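Local atomic coordinates of KLLA0F12672p (Kluyveromyces lactis, PDB entry 4M3O), a protein that probably dephosphorylates the C-terminal domain of RNA polymerase II's largest subunit as an RPAP2-family phosphatase, here represented by its zinc-binding N-terminal domain. Residues 7-16 against 29-37; 74-85 against 108-119. All coordinates share one frame; numbering follows the deposited sequence.

Contact 1 (7-16 against 29-37)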
loop_
_atom_site.group_PDB
_atom_site.type_symbol
_atom_site.label_atom_id
_atom_site.label_comp_id
_atom_site.label_asym_id
_atom_site.label_seq_id
_atom_site.Cartn_x
_atom_site.Cartn_y
_atom_site.Cartn_z
ATOM N N GLU A 7 2.378 -13.889 -3.122
ATOM C CA GLU A 7 3.161 -13.652 -1.904
ATOM C C GLU A 7 2.351 -13.101 -0.715
ATOM O O GLU A 7 2.465 -13.569 0.419
ATOM C CB GLU A 7 4.230 -12.637 -2.269
ATOM C CG GLU A 7 5.619 -13.005 -1.849
ATOM C CD GLU A 7 6.164 -12.052 -0.851
ATOM O OE1 GLU A 7 5.631 -12.007 0.275
ATOM O OE2 GLU A 7 7.109 -11.338 -1.202
ATOM N N ILE A 8 1.555 -12.070 -0.973
ATOM C CA ILE A 8 0.677 -11.503 0.074
ATOM C C ILE A 8 -0.215 -12.589 0.672
ATOM O O ILE A 8 -0.319 -12.709 1.891
ATOM C CB ILE A 8 -0.146 -10.338 -0.472
ATOM C CG1 ILE A 8 0.812 -9.160 -0.770
ATOM C CG2 ILE A 8 -1.235 -9.891 0.532
ATOM C CD1 ILE A 8 0.251 -8.205 -1.779
ATOM N N LYS A 9 -0.785 -13.433 -0.170
ATOM C CA LYS A 9 -1.700 -14.490 0.290
ATOM C C LYS A 9 -0.943 -15.446 1.165
ATOM O O LYS A 9 -1.416 -15.853 2.209
ATOM C CB LYS A 9 -2.304 -15.207 -0.896
ATOM C CG LYS A 9 -3.376 -14.375 -1.576
ATOM C CD LYS A 9 -3.932 -15.066 -2.815
ATOM C CE LYS A 9 -5.047 -14.243 -3.449
ATOM N NZ LYS A 9 -5.765 -15.049 -4.476
ATOM N N GLU A 10 0.275 -15.750 0.765
ATOM C CA GLU A 10 1.094 -16.674 1.522
ATOM C C GLU A 10 1.649 -16.118 2.833
ATOM O O GLU A 10 1.661 -16.827 3.850
ATOM C CB GLU A 10 2.248 -17.179 0.638
ATOM C CG GLU A 10 1.937 -18.464 -0.086
ATOM C CD GLU A 10 1.693 -19.582 0.888
ATOM O OE1 GLU A 10 2.568 -19.831 1.742
ATOM O OE2 GLU A 10 0.608 -20.182 0.804
ATOM N N VAL A 11 2.146 -14.885 2.822
ATOM C CA VAL A 11 2.851 -14.325 4.022
ATOM C C VAL A 11 1.958 -13.431 4.885
ATOM O O VAL A 11 2.368 -13.028 5.981
ATOM C CB VAL A 11 4.128 -13.505 3.631
ATOM C CG1 VAL A 11 4.779 -12.798 4.828
ATOM C CG2 VAL A 11 5.158 -14.403 3.008
ATOM N N VAL A 12 0.774 -13.060 4.401
ATOM C CA VAL A 12 -0.111 -12.212 5.178
ATOM C C VAL A 12 -1.430 -12.914 5.462
ATOM O O VAL A 12 -1.891 -12.970 6.594
ATOM C CB VAL A 12 -0.374 -10.860 4.467
ATOM C CG1 VAL A 12 -1.337 -10.009 5.287
ATOM C CG2 VAL A 12 0.928 -10.092 4.251
ATOM N N LEU A 13 -2.079 -13.407 4.431
ATOM C CA LEU A 13 -3.443 -13.888 4.625
ATOM C C LEU A 13 -3.604 -15.379 4.980
ATOM O O LEU A 13 -4.718 -15.810 5.351
ATOM C CB LEU A 13 -4.233 -13.617 3.372
ATOM C CG LEU A 13 -4.507 -12.133 3.055
ATOM C CD1 LEU A 13 -5.154 -12.092 1.688
ATOM C CD2 LEU A 13 -5.428 -11.440 4.067
ATOM N N LYS A 14 -2.513 -16.151 4.853
ATOM C CA LYS A 14 -2.606 -17.621 4.891
ATOM C C LYS A 14 -3.399 -18.117 6.134
ATOM O O LYS A 14 -4.327 -18.898 6.008
ATOM C CB LYS A 14 -1.210 -18.217 4.743
ATOM C CG LYS A 14 -1.061 -19.688 5.069
ATOM C CD LYS A 14 0.364 -20.131 4.787
ATOM C CE LYS A 14 0.469 -21.641 4.870
ATOM N NZ LYS A 14 1.467 -22.156 3.892
ATOM N N PRO A 15 -3.132 -17.574 7.316
ATOM C CA PRO A 15 -3.837 -18.110 8.488
ATOM C C PRO A 15 -5.330 -17.985 8.464
ATOM O O PRO A 15 -5.995 -18.633 9.275
ATOM C CB PRO A 15 -3.356 -17.226 9.633
ATOM C CG PRO A 15 -2.028 -16.736 9.195
ATOM C CD PRO A 15 -2.147 -16.550 7.689
ATOM N N TYR A 16 -5.855 -17.074 7.631
ATOM C CA TYR A 16 -7.224 -16.603 7.776
ATOM C C TYR A 16 -8.080 -17.116 6.636
ATOM O O TYR A 16 -9.276 -16.823 6.620
ATOM C CB TYR A 16 -7.229 -15.050 7.874
ATOM C CG TYR A 16 -6.323 -14.577 9.001
ATOM C CD1 TYR A 16 -5.072 -13.964 8.755
ATOM C CD2 TYR A 16 -6.667 -14.821 10.319
ATOM C CE1 TYR A 16 -4.234 -13.552 9.827
ATOM C CE2 TYR A 16 -5.848 -14.417 11.386
ATOM C CZ TYR A 16 -4.634 -13.784 11.138
ATOM O OH TYR A 16 -3.851 -13.455 12.235
ATOM N N THR A 29 -3.671 -7.368 12.669
ATOM C CA THR A 29 -2.452 -8.162 12.422
ATOM C C THR A 29 -2.215 -8.196 10.882
ATOM O O THR A 29 -1.081 -8.145 10.413
ATOM C CB THR A 29 -2.566 -9.593 13.015
ATOM O OG1 THR A 29 -2.851 -9.522 14.420
ATOM C CG2 THR A 29 -1.273 -10.476 12.797
ATOM N N ILE A 30 -3.286 -8.296 10.107
ATOM C CA ILE A 30 -3.194 -8.283 8.619
ATOM C C ILE A 30 -2.564 -6.967 8.114
ATOM O O ILE A 30 -1.556 -6.975 7.382
ATOM C CB ILE A 30 -4.603 -8.509 7.952
ATOM C CG1 ILE A 30 -5.089 -9.962 8.201
ATOM C CG2 ILE A 30 -4.581 -8.238 6.453
ATOM C CD1 ILE A 30 -6.565 -10.213 7.855
ATOM N N SER A 31 -3.113 -5.851 8.573
ATOM C CA SER A 31 -2.599 -4.531 8.144
ATOM C C SER A 31 -1.155 -4.415 8.526
ATOM O O SER A 31 -0.381 -4.045 7.706
ATOM C CB SER A 31 -3.331 -3.381 8.812
ATOM O OG SER A 31 -4.665 -3.712 8.803
ATOM N N ILE A 32 -0.780 -4.820 9.745
ATOM C CA ILE A 32 0.616 -4.686 10.156
ATOM C C ILE A 32 1.536 -5.534 9.311
ATOM O O ILE A 32 2.633 -5.104 8.946
ATOM C CB ILE A 32 0.821 -5.049 11.630
ATOM C CG1 ILE A 32 0.352 -3.887 12.506
ATOM C CG2 ILE A 32 2.283 -5.390 11.958
ATOM C CD1 ILE A 32 0.318 -4.260 13.978
ATOM N N ASN A 33 1.124 -6.752 9.006
ATOM C CA ASN A 33 1.997 -7.643 8.252
ATOM C C ASN A 33 2.084 -7.146 6.802
ATOM O O ASN A 33 3.133 -7.189 6.176
ATOM C CB ASN A 33 1.525 -9.105 8.320
ATOM C CG ASN A 33 1.758 -9.723 9.700
ATOM O OD1 ASN A 33 1.017 -10.613 10.118
ATOM N ND2 ASN A 33 2.758 -9.224 10.424
ATOM N N LEU A 34 0.979 -6.631 6.295
ATOM C CA LEU A 34 0.985 -6.100 4.920
ATOM C C LEU A 34 1.905 -4.847 4.794
ATOM O O LEU A 34 2.782 -4.775 3.949
ATOM C CB LEU A 34 -0.454 -5.813 4.465
ATOM C CG LEU A 34 -0.571 -5.181 3.076
ATOM C CD1 LEU A 34 -0.015 -6.124 2.017
ATOM C CD2 LEU A 34 -2.001 -4.843 2.734
ATOM N N ILE A 35 1.731 -3.896 5.675
ATOM C CA ILE A 35 2.591 -2.712 5.701
ATOM C C ILE A 35 4.063 -3.063 5.844
ATOM O O ILE A 35 4.914 -2.581 5.069
ATOM C CB ILE A 35 2.086 -1.715 6.778
ATOM C CG1 ILE A 35 0.821 -1.013 6.238
ATOM C CG2 ILE A 35 3.153 -0.700 7.100
ATOM C CD1 ILE A 35 -0.226 -0.657 7.277
ATOM N N ASP A 36 4.366 -3.957 6.764
ATOM C CA ASP A 36 5.726 -4.476 6.914
ATOM C C ASP A 36 6.291 -5.050 5.608
ATOM O O ASP A 36 7.475 -4.820 5.276
ATOM C CB ASP A 36 5.770 -5.578 7.983
ATOM C CG ASP A 36 6.265 -5.078 9.346
ATOM O OD1 ASP A 36 5.571 -5.336 10.360
ATOM O OD2 ASP A 36 7.366 -4.464 9.420
ATOM N N LEU A 37 5.472 -5.828 4.890
ATOM C CA LEU A 37 5.906 -6.411 3.625
ATOM C C LEU A 37 6.161 -5.305 2.631
ATOM O O LEU A 37 7.145 -5.346 1.876
ATOM C CB LEU A 37 4.835 -7.343 3.044
ATOM C CG LEU A 37 5.299 -8.098 1.787
ATOM C CD1 LEU A 37 6.532 -8.945 2.098
ATOM C CD2 LEU A 37 4.169 -8.978 1.255
#
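V12 reaches the helix 29-37 with both methyls, in an example of two helices packing mainly through branched aliphatic side chains, with no hydrogen bond between the two segments. With CG1 anti to the backbone N (chi1 178°), the two branches part: V12 CG1 lies 3.7 Å from the carbonyl O of I30 and also meets I30 CG2, while V12 CG2 settles 4.0 Å from L34 N, against the backbone. I30 is shared by three residues. Its CG2 touches L13 CD2 at 4.1 Å, and its CG1 runs past the Y16 ring in the opposite sense, 4.0 Å from Y16 CE1. The hydroxyl end of Y16 continues to T29, where Y16 OH and T29 CG2 are 4.0 Å apart. At the other end L37 CD2 sits 3.9 Å from I8 CG1 and 3.5 Å from E7 OE1; the E7 chain bends at chi2 and brings OE1 beside the leucine methyls, while OE2 forms a salt bridge with K41. P15 CB covers one face of the Y16 ring, and the helix opens into a pi turn, I8 O accepting from both V12 N and L13 N. The axes of segments 7-13 and 29-37 approach to 9.2 Å, their directions 128° apart, an oblique crossing. Their parent helices are 5-13 and 24-40; beyond them, helix 46-52 brings Y51 against I8 and L13, and F55 touches both L13 and L34.

Contact 2 (74-85 against 108-119). With ZN (zinc ion), chain C.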
loop_
_atom_site.group_PDB
_atom_site.type_symbol
_atom_site.label_atom_id
_atom_site.label_comp_id
_atom_site.label_asym_id
_atom_site.label_seq_id
_atom_site.Cartn_x
_atom_site.Cartn_y
_atom_site.Cartn_z
ATOM N N CYS A 74 10.987 5.831 -2.057
ATOM C CA CYS A 74 9.881 6.583 -2.658
ATOM C C CYS A 74 8.546 6.059 -2.102
ATOM O O CYS A 74 8.348 4.842 -1.929
ATOM C CB CYS A 74 9.880 6.481 -4.181
ATOM S SG CYS A 74 8.498 7.390 -4.991
ATOM N N GLY A 75 7.680 6.998 -1.779
ATOM C CA GLY A 75 6.386 6.711 -1.215
ATOM C C GLY A 75 5.512 5.805 -2.061
ATOM O O GLY A 75 4.803 4.955 -1.527
ATOM N N TYR A 76 5.597 5.964 -3.356
ATOM C CA TYR A 76 4.774 5.154 -4.298
ATOM C C TYR A 76 5.273 3.718 -4.342
ATOM O O TYR A 76 6.413 3.479 -4.729
ATOM C CB TYR A 76 4.752 5.778 -5.696
ATOM C CG TYR A 76 3.702 5.257 -6.683
ATOM C CD1 TYR A 76 2.359 5.149 -6.315
ATOM C CD2 TYR A 76 4.074 4.914 -8.003
ATOM C CE1 TYR A 76 1.403 4.744 -7.211
ATOM C CE2 TYR A 76 3.116 4.492 -8.944
ATOM C CZ TYR A 76 1.797 4.373 -8.530
ATOM O OH TYR A 76 0.809 3.990 -9.387
ATOM N N PRO A 77 4.443 2.768 -3.839
ATOM C CA PRO A 77 4.865 1.387 -3.588
ATOM C C PRO A 77 5.455 0.617 -4.811
ATOM O O PRO A 77 6.259 -0.239 -4.620
ATOM C CB PRO A 77 3.589 0.691 -3.032
ATOM C CG PRO A 77 2.701 1.787 -2.600
ATOM C CD PRO A 77 3.077 3.030 -3.351
ATOM N N LEU A 78 5.082 0.979 -6.031
ATOM C CA LEU A 78 5.674 0.390 -7.248
ATOM C C LEU A 78 7.108 0.835 -7.534
ATOM O O LEU A 78 7.743 0.270 -8.397
ATOM C CB LEU A 78 4.864 0.761 -8.447
ATOM C CG LEU A 78 3.495 0.088 -8.569
ATOM C CD1 LEU A 78 2.740 0.884 -9.617
ATOM C CD2 LEU A 78 3.661 -1.381 -9.027
ATOM N N CYS A 79 7.609 1.816 -6.803
ATOM C CA CYS A 79 8.905 2.397 -7.101
ATOM C C CYS A 79 10.009 1.780 -6.260
ATOM O O CYS A 79 9.817 1.534 -5.055
ATOM C CB CYS A 79 8.865 3.868 -6.742
ATOM S SG CYS A 79 10.218 4.877 -7.386
ATOM N N SER A 80 11.181 1.616 -6.851
ATOM C CA SER A 80 12.327 1.103 -6.118
ATOM C C SER A 80 13.416 2.167 -5.989
ATOM O O SER A 80 14.536 1.851 -5.662
ATOM C CB SER A 80 12.879 -0.145 -6.834
ATOM O OG SER A 80 13.250 0.202 -8.149
ATOM N N LYS A 81 13.089 3.425 -6.225
ATOM C CA LYS A 81 13.998 4.518 -5.839
ATOM C C LYS A 81 13.657 5.100 -4.463
ATOM O O LYS A 81 12.628 4.744 -3.838
ATOM C CB LYS A 81 13.960 5.628 -6.880
ATOM C CG LYS A 81 14.150 5.047 -8.260
ATOM C CD LYS A 81 14.132 6.081 -9.354
ATOM C CE LYS A 81 13.960 5.365 -10.675
ATOM N NZ LYS A 81 14.609 6.134 -11.754
ATOM N N SER A 82 14.524 6.014 -4.016
ATOM C CA SER A 82 14.311 6.850 -2.820
ATOM C C SER A 82 13.554 8.078 -3.154
ATOM O O SER A 82 13.605 8.512 -4.318
ATOM C CB SER A 82 15.659 7.348 -2.309
ATOM O OG SER A 82 16.411 6.242 -1.955
ATOM N N GLN A 83 12.986 8.715 -2.160
ATOM C CA GLN A 83 12.488 10.041 -2.336
ATOM C C GLN A 83 13.653 10.874 -2.799
ATOM O O GLN A 83 14.771 10.529 -2.583
ATOM C CB GLN A 83 11.907 10.568 -1.039
ATOM C CG GLN A 83 12.876 10.602 0.134
ATOM C CD GLN A 83 12.849 9.350 0.976
ATOM O OE1 GLN A 83 13.026 8.266 0.485
ATOM N NE2 GLN A 83 12.644 9.508 2.244
ATOM N N ALA A 84 13.397 11.955 -3.487
ATOM C CA ALA A 84 14.482 12.735 -4.085
ATOM C C ALA A 84 15.311 13.472 -3.016
ATOM O O ALA A 84 16.519 13.579 -3.162
ATOM C CB ALA A 84 13.933 13.731 -5.079
ATOM N N ARG A 85 14.629 13.959 -1.974
ATOM C CA ARG A 85 15.243 14.672 -0.821
ATOM C C ARG A 85 15.032 13.904 0.486
ATOM O O ARG A 85 14.072 14.149 1.223
ATOM C CB ARG A 85 14.628 16.044 -0.656
ATOM C CG ARG A 85 14.549 16.838 -1.948
ATOM C CD ARG A 85 15.781 17.672 -2.239
ATOM N NE ARG A 85 15.685 18.424 -3.506
ATOM C CZ ARG A 85 14.822 19.428 -3.767
ATOM N NH1 ARG A 85 13.910 19.822 -2.869
ATOM N NH2 ARG A 85 14.858 20.055 -4.948
ATOM N N LEU A 108 8.864 16.348 -2.998
ATOM C CA LEU A 108 10.179 15.732 -3.180
ATOM C C LEU A 108 10.764 15.121 -1.893
ATOM O O LEU A 108 11.715 14.333 -1.941
ATOM C CB LEU A 108 11.177 16.708 -3.806
ATOM C CG LEU A 108 11.336 16.829 -5.347
ATOM C CD1 LEU A 108 10.929 15.589 -6.139
ATOM C CD2 LEU A 108 10.567 18.046 -5.828
ATOM N N THR A 109 10.162 15.405 -0.756
ATOM C CA THR A 109 10.627 14.767 0.474
ATOM C C THR A 109 9.986 13.363 0.664
ATOM O O THR A 109 10.459 12.566 1.455
ATOM C CB THR A 109 10.398 15.679 1.689
ATOM O OG1 THR A 109 9.001 15.797 1.933
ATOM C CG2 THR A 109 10.995 17.089 1.426
ATOM N N GLU A 110 8.964 13.064 -0.141
ATOM C CA GLU A 110 8.199 11.827 -0.058
ATOM C C GLU A 110 8.246 10.941 -1.336
ATOM O O GLU A 110 8.054 9.721 -1.274
ATOM C CB GLU A 110 6.760 12.184 0.267
ATOM C CG GLU A 110 6.576 12.875 1.595
ATOM C CD GLU A 110 5.128 13.221 1.881
ATOM O OE1 GLU A 110 4.246 13.119 0.993
ATOM O OE2 GLU A 110 4.876 13.648 3.005
ATOM N N TYR A 111 8.581 11.549 -2.459
ATOM C CA TYR A 111 8.594 10.881 -3.744
ATOM C C TYR A 111 9.861 11.195 -4.468
ATOM O O TYR A 111 10.432 12.253 -4.241
ATOM C CB TYR A 111 7.371 11.359 -4.570
ATOM C CG TYR A 111 6.142 11.000 -3.846
ATOM C CD1 TYR A 111 5.463 11.942 -3.063
ATOM C CD2 TYR A 111 5.665 9.687 -3.893
ATOM C CE1 TYR A 111 4.332 11.567 -2.335
ATOM C CE2 TYR A 111 4.524 9.318 -3.185
ATOM C CZ TYR A 111 3.865 10.252 -2.406
ATOM O OH TYR A 111 2.757 9.838 -1.649
ATOM N N CYS A 112 10.215 10.334 -5.418
ATOM C CA CYS A 112 11.375 10.510 -6.295
ATOM C C CYS A 112 11.169 11.660 -7.283
ATOM O O CYS A 112 12.132 12.358 -7.622
ATOM C CB CYS A 112 11.693 9.210 -7.086
ATOM S SG CYS A 112 10.356 8.636 -8.183
ATOM N N THR A 113 9.918 11.890 -7.683
ATOM C CA THR A 113 9.543 12.822 -8.793
ATOM C C THR A 113 8.141 13.406 -8.616
ATOM O O THR A 113 7.356 12.912 -7.789
ATOM C CB THR A 113 9.452 12.069 -10.168
ATOM O OG1 THR A 113 8.549 10.938 -10.047
ATOM C CG2 THR A 113 10.811 11.563 -10.569
ATOM N N LYS A 114 7.777 14.401 -9.417
ATOM C CA LYS A 114 6.425 14.938 -9.300
ATOM C C LYS A 114 5.372 13.913 -9.841
ATOM O O LYS A 114 4.196 13.845 -9.399
ATOM C CB LYS A 114 6.327 16.238 -10.081
ATOM C CG LYS A 114 5.049 17.018 -9.843
ATOM C CD LYS A 114 4.634 17.668 -11.146
ATOM C CE LYS A 114 4.088 16.623 -12.125
ATOM N NZ LYS A 114 3.286 17.274 -13.187
ATOM N N ALA A 115 5.819 13.147 -10.802
ATOM C CA ALA A 115 5.041 12.158 -11.481
ATOM C C ALA A 115 4.565 11.118 -10.441
ATOM O O ALA A 115 3.343 10.809 -10.366
ATOM C CB ALA A 115 5.889 11.528 -12.595
ATOM N N HIS A 116 5.494 10.662 -9.601
ATOM C CA HIS A 116 5.172 9.671 -8.534
ATOM C C HIS A 116 4.362 10.274 -7.417
ATOM O O HIS A 116 3.471 9.605 -6.893
ATOM C CB HIS A 116 6.403 8.873 -8.086
ATOM C CG HIS A 116 6.690 7.706 -8.981
ATOM N ND1 HIS A 116 7.672 6.783 -8.738
ATOM C CD2 HIS A 116 6.040 7.267 -10.092
ATOM C CE1 HIS A 116 7.657 5.853 -9.682
ATOM N NE2 HIS A 116 6.667 6.123 -10.513
ATOM N N PHE A 117 4.617 11.547 -7.080
ATOM C CA PHE A 117 3.634 12.321 -6.299
ATOM C C PHE A 117 2.177 12.209 -6.872
ATOM O O PHE A 117 1.272 11.869 -6.155
ATOM C CB PHE A 117 4.068 13.800 -6.182
ATOM C CG PHE A 117 3.075 14.671 -5.487
ATOM C CD1 PHE A 117 2.515 14.311 -4.294
ATOM C CD2 PHE A 117 2.711 15.884 -6.052
ATOM C CE1 PHE A 117 1.598 15.143 -3.656
ATOM C CE2 PHE A 117 1.800 16.696 -5.438
ATOM C CZ PHE A 117 1.256 16.363 -4.234
ATOM N N ARG A 118 1.993 12.480 -8.159
ATOM C CA ARG A 118 0.647 12.458 -8.772
ATOM C C ARG A 118 0.065 11.036 -8.839
ATOM O O ARG A 118 -1.114 10.821 -8.608
ATOM C CB ARG A 118 0.700 13.126 -10.181
ATOM C CG ARG A 118 1.053 14.605 -10.189
ATOM C CD ARG A 118 0.046 15.406 -9.346
ATOM N NE ARG A 118 -0.033 16.820 -9.720
ATOM C CZ ARG A 118 -0.584 17.780 -8.959
ATOM N NH1 ARG A 118 -1.057 17.545 -7.739
ATOM N NH2 ARG A 118 -0.686 19.009 -9.425
ATOM N N CYS A 119 0.889 10.053 -9.185
ATOM C CA CYS A 119 0.421 8.674 -9.253
ATOM C C CYS A 119 -0.073 8.208 -7.885
ATOM O O CYS A 119 -1.071 7.481 -7.762
ATOM C CB CYS A 119 1.536 7.747 -9.752
ATOM S SG CYS A 119 2.079 7.993 -11.444
HETATM ZN ZN ZN C . 9.230 6.937 -7.145
HETATM O O HOH W 1 -1.597 5.515 -9.694
HETATM O O HOH W 2 12.269 12.154 3.338
#
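The H116 ring takes Y76 CD2 over the centre of one face, while C79 SG lies in plane at its edge; the edge of Y76 toward the face of H116 makes an edge-to-face pair, centroids 5.0 Å apart and planes at 55°. The imidazole belongs to the zinc finger of the Rtr1/RPAP2 family, in which C74, C79, C112 and H116 bind one zinc ion, and two tyrosines pack beside it. The Y76 ring receives C119 CB over a face in a CH-pi contact. Y111 presents its edge to C74 SG and to Y76 N, and F117 CA covers one of its faces. H116 uses ND1, 2.2 Å from the zinc, leaving NE2 to hydrogen-bond E154 OE2, a second-shell carboxylate likely to fix the ring's rotation. T113 OG1 caps the helix by accepting from H116 N. C112 holds SG between its backbone N and carbonyl carbon (chi1 61°), and from there the sulfur reaches the zinc. With the Y76 ring cut back to an alanine, the imidazole face and C119 CB would probably lose their shared cover, and the water on C119 O its phenol partner. Backbone bonds also join the segments: G75 N to E110 O (2.8 Å), A84 N to Y111 O and R85 N to L108 O. Two of the three sulfurs also accept N-H bonds: C79 SG from K81 N, and C74 SG from C112 N at 3.4 Å, with an N-H...S angle of 159°.

The two contacts show two ways of holding a small chain together: contact 1 joins helices by apolar packing, whereas contact 2 joins largely irregular segments through a metal and backbone hydrogen bonds. They follow one another in the sequence, the first closing before the second opens, and lie on opposite sides of the chain's centre, about 24 Å apart between centres. Their nearest atoms are about 8 Å apart, and they do not touch; helix 46-52 is a shared neighbour, its Y51 packing on I8 and L13 of contact 1 and its M49 on Y76 of contact 2. The zinc belongs wholly to contact 2; contact 1 lies away from it.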